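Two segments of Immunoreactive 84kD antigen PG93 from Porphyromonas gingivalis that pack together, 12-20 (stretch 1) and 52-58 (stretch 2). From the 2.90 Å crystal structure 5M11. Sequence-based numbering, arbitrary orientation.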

# COMPACT_ATOMS: atom_id res chain seq x y z
N ILE A 12 15.60 1.95 -9.49
CA ILE A 12 15.14 0.56 -9.42
C ILE A 12 13.78 0.39 -8.65
O ILE A 12 12.94 -0.37 -9.13
CB ILE A 12 16.29 -0.31 -8.83
CG1 ILE A 12 17.30 -0.62 -9.95
CG2 ILE A 12 15.81 -1.59 -8.14
CD1 ILE A 12 18.76 -0.99 -9.49
N TRP A 13 13.58 1.05 -7.49
CA TRP A 13 12.32 0.98 -6.72
C TRP A 13 11.54 2.26 -6.88
O TRP A 13 12.13 3.35 -6.85
CB TRP A 13 12.57 0.75 -5.22
CG TRP A 13 13.11 -0.60 -4.84
CD1 TRP A 13 14.42 -0.97 -4.83
CD2 TRP A 13 12.36 -1.74 -4.38
NE1 TRP A 13 14.53 -2.28 -4.40
CE2 TRP A 13 13.28 -2.77 -4.11
CE3 TRP A 13 10.99 -1.98 -4.15
CZ2 TRP A 13 12.88 -4.03 -3.64
CZ3 TRP A 13 10.60 -3.22 -3.68
CH2 TRP A 13 11.54 -4.23 -3.44
N ASN A 14 10.21 2.15 -6.98
CA ASN A 14 9.32 3.30 -7.05
C ASN A 14 7.97 2.98 -6.38
O ASN A 14 7.61 1.81 -6.26
CB ASN A 14 9.14 3.78 -8.49
CG ASN A 14 9.80 5.12 -8.72
OD1 ASN A 14 10.86 5.21 -9.36
ND2 ASN A 14 9.24 6.18 -8.13
N THR A 15 7.24 4.03 -5.92
CA THR A 15 5.94 3.86 -5.28
C THR A 15 4.84 4.56 -6.09
O THR A 15 5.01 5.71 -6.54
CB THR A 15 5.93 4.33 -3.83
OG1 THR A 15 6.29 5.70 -3.80
CG2 THR A 15 6.88 3.56 -2.95
N LEU A 16 3.70 3.87 -6.25
CA LEU A 16 2.54 4.35 -6.99
C LEU A 16 1.35 4.52 -5.99
O LEU A 16 0.40 3.72 -5.91
CB LEU A 16 2.24 3.38 -8.16
CG LEU A 16 3.29 3.37 -9.31
CD1 LEU A 16 3.20 2.12 -10.09
CD2 LEU A 16 3.06 4.53 -10.30
N LEU A 17 1.47 5.58 -5.18
CA LEU A 17 0.57 5.90 -4.08
C LEU A 17 -0.55 6.84 -4.50
O LEU A 17 -0.39 7.61 -5.45
CB LEU A 17 1.37 6.47 -2.88
CG LEU A 17 2.31 5.46 -2.18
CD1 LEU A 17 3.07 6.07 -1.05
CD2 LEU A 17 1.56 4.22 -1.67
N ALA A 18 -1.68 6.75 -3.78
CA ALA A 18 -2.91 7.50 -3.97
C ALA A 18 -2.99 8.81 -3.11
O ALA A 18 -2.57 8.84 -1.95
CB ALA A 18 -4.10 6.61 -3.66
N ILE A 19 -3.59 9.86 -3.69
CA ILE A 19 -3.78 11.12 -2.98
C ILE A 19 -5.24 11.08 -2.43
O ILE A 19 -5.42 10.68 -1.28
CB ILE A 19 -3.39 12.33 -3.87
CG1 ILE A 19 -1.85 12.52 -3.83
CG2 ILE A 19 -4.08 13.63 -3.48
CD1 ILE A 19 -1.09 11.83 -4.98
N HIS A 20 -6.25 11.36 -3.27
CA HIS A 20 -7.67 11.25 -2.91
C HIS A 20 -8.04 12.13 -1.61
O HIS A 20 -7.93 13.37 -1.67
CB HIS A 20 -8.04 9.73 -2.81
CG HIS A 20 -9.45 9.36 -2.42
ND1 HIS A 20 -10.51 10.25 -2.52
CD2 HIS A 20 -9.92 8.19 -1.92
CE1 HIS A 20 -11.56 9.61 -2.06
NE2 HIS A 20 -11.26 8.36 -1.69
N LYS A 52 4.83 18.92 -4.95
CA LYS A 52 5.70 17.74 -4.80
C LYS A 52 5.06 16.68 -3.90
O LYS A 52 4.50 17.03 -2.87
CB LYS A 52 7.05 18.21 -4.20
CG LYS A 52 8.16 17.16 -4.08
CD LYS A 52 9.38 17.72 -3.33
CE LYS A 52 10.51 16.74 -3.21
NZ LYS A 52 10.16 15.59 -2.34
N ILE A 53 5.20 15.40 -4.26
CA ILE A 53 4.73 14.26 -3.46
C ILE A 53 5.98 13.68 -2.69
O ILE A 53 7.03 13.53 -3.31
CB ILE A 53 3.96 13.24 -4.37
CG1 ILE A 53 3.58 11.95 -3.60
CG2 ILE A 53 4.72 12.93 -5.66
CD1 ILE A 53 2.51 11.09 -4.26
N PHE A 54 5.87 13.45 -1.35
CA PHE A 54 6.96 13.02 -0.44
C PHE A 54 6.82 11.61 0.14
O PHE A 54 6.01 11.41 1.05
CB PHE A 54 7.06 13.98 0.78
CG PHE A 54 7.51 15.39 0.53
CD1 PHE A 54 8.83 15.76 0.74
CD2 PHE A 54 6.59 16.37 0.15
CE1 PHE A 54 9.24 17.07 0.54
CE2 PHE A 54 7.01 17.68 -0.07
CZ PHE A 54 8.33 18.03 0.14
N ASP A 55 7.70 10.69 -0.29
CA ASP A 55 7.72 9.29 0.18
C ASP A 55 9.07 8.92 0.82
O ASP A 55 9.94 9.78 1.00
CB ASP A 55 7.39 8.33 -0.98
CG ASP A 55 8.29 8.43 -2.20
OD1 ASP A 55 9.19 9.30 -2.22
OD2 ASP A 55 8.07 7.66 -3.17
N ARG A 56 9.25 7.62 1.14
CA ARG A 56 10.46 7.10 1.74
C ARG A 56 11.61 7.22 0.76
O ARG A 56 12.76 7.34 1.17
CB ARG A 56 10.25 5.66 2.18
CG ARG A 56 9.89 5.56 3.65
CD ARG A 56 9.47 4.16 4.07
NE ARG A 56 10.57 3.19 4.07
CZ ARG A 56 10.39 1.87 4.05
NH1 ARG A 56 9.16 1.36 4.02
NH2 ARG A 56 11.43 1.05 4.03
N ILE A 57 11.30 7.25 -0.54
CA ILE A 57 12.24 7.41 -1.64
C ILE A 57 12.76 8.87 -1.64
O ILE A 57 13.92 9.10 -1.97
CB ILE A 57 11.54 6.97 -2.97
CG1 ILE A 57 11.91 5.53 -3.35
CG2 ILE A 57 11.76 7.94 -4.14
CD1 ILE A 57 10.75 4.58 -3.39
N SER A 58 11.92 9.82 -1.22
CA SER A 58 12.24 11.25 -1.15
C SER A 58 13.16 11.61 0.05
O SER A 58 13.64 12.75 0.12
CB SER A 58 10.95 12.06 -1.07
OG SER A 58 11.21 13.44 -0.87

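Only one hydrogen bond crosses between these two stretches, and it is made entirely by side chains. Thr 15 OG1 donates to Asp 55 OD2 at 2.7 Å. No backbone hydrogen bond crosses the contact. The distance is short, as expected when a hydroxyl meets a carboxylate, whose negative charge makes it a strong acceptor.

The backbones stay well apart. The CA atoms of Thr 15 and Asp 55 are 7.9 Å from each other, and Asn 14 CA lies 7.4 Å from Ile 57 CA. Farther along, Ile 19 CA and Ile 53 CA are separated by 9.1 Å. The order of these pairs shows that the two stretches run in opposite directions. At such spacings the main chains cannot pair as neighbouring strands of a sheet, so side chains must bridge the gap. Stretch 1 includes a strand beginning at Trp 13. Stretch 2 starts as a weakly bonded strand and then turns between Asp 55 and Ser 58, most sharply at Arg 56.

Both partners of the hydrogen bond point their CA-to-CB bonds toward the other stretch. Both have chi1 in the p well. The other carboxylate oxygen of Asp 55 turns to its own stretch: Ser 58 N makes a weak hydrogen bond to Asp 55 OD1 at 3.0 Å. The same Ser 58 N also bonds to Asp 55 O at 3.0 Å. Asp 55 O and, weakly, OD1 accept from Ser 58 N within the turn, while OD2 accepts across the contact. Nearby, Lys 52 NZ donates to Ser 58 OG at 2.8 Å, linking the two ends of stretch 2.

Van der Waals contacts lie on both sides of the hydrogen bond along stretch 2, from Ile 57 and from Ile 53. Ile 57 has the largest covered area of any residue here. Its CD1 methyl rests against stretch 1, 3.9 Å from Trp 13 O, 4.1 Å from Asn 14 CA and 4.0 Å from Thr 15 CG2. These are van der Waals distances, and the methyl offers no hydrogen to the carbonyl in a conventional bond. Thr 15 therefore uses its hydroxyl for Asp 55 and its methyl for Ile 57. The indole of Trp 13 leads away from the contact.

At the other end, Ile 19 CD1 meets Ile 53 CD1 at 3.7 Å. Both CA-to-CB bonds point toward the other stretch, and the tips of the two side chains close the wide backbone gap. Leu 17 also points its CA-to-CB bond toward stretch 2, but Leu 17 CD1 comes no closer than 4.9 Å, to Asp 55 CB.

The contact is small, burying 272 Å² in total.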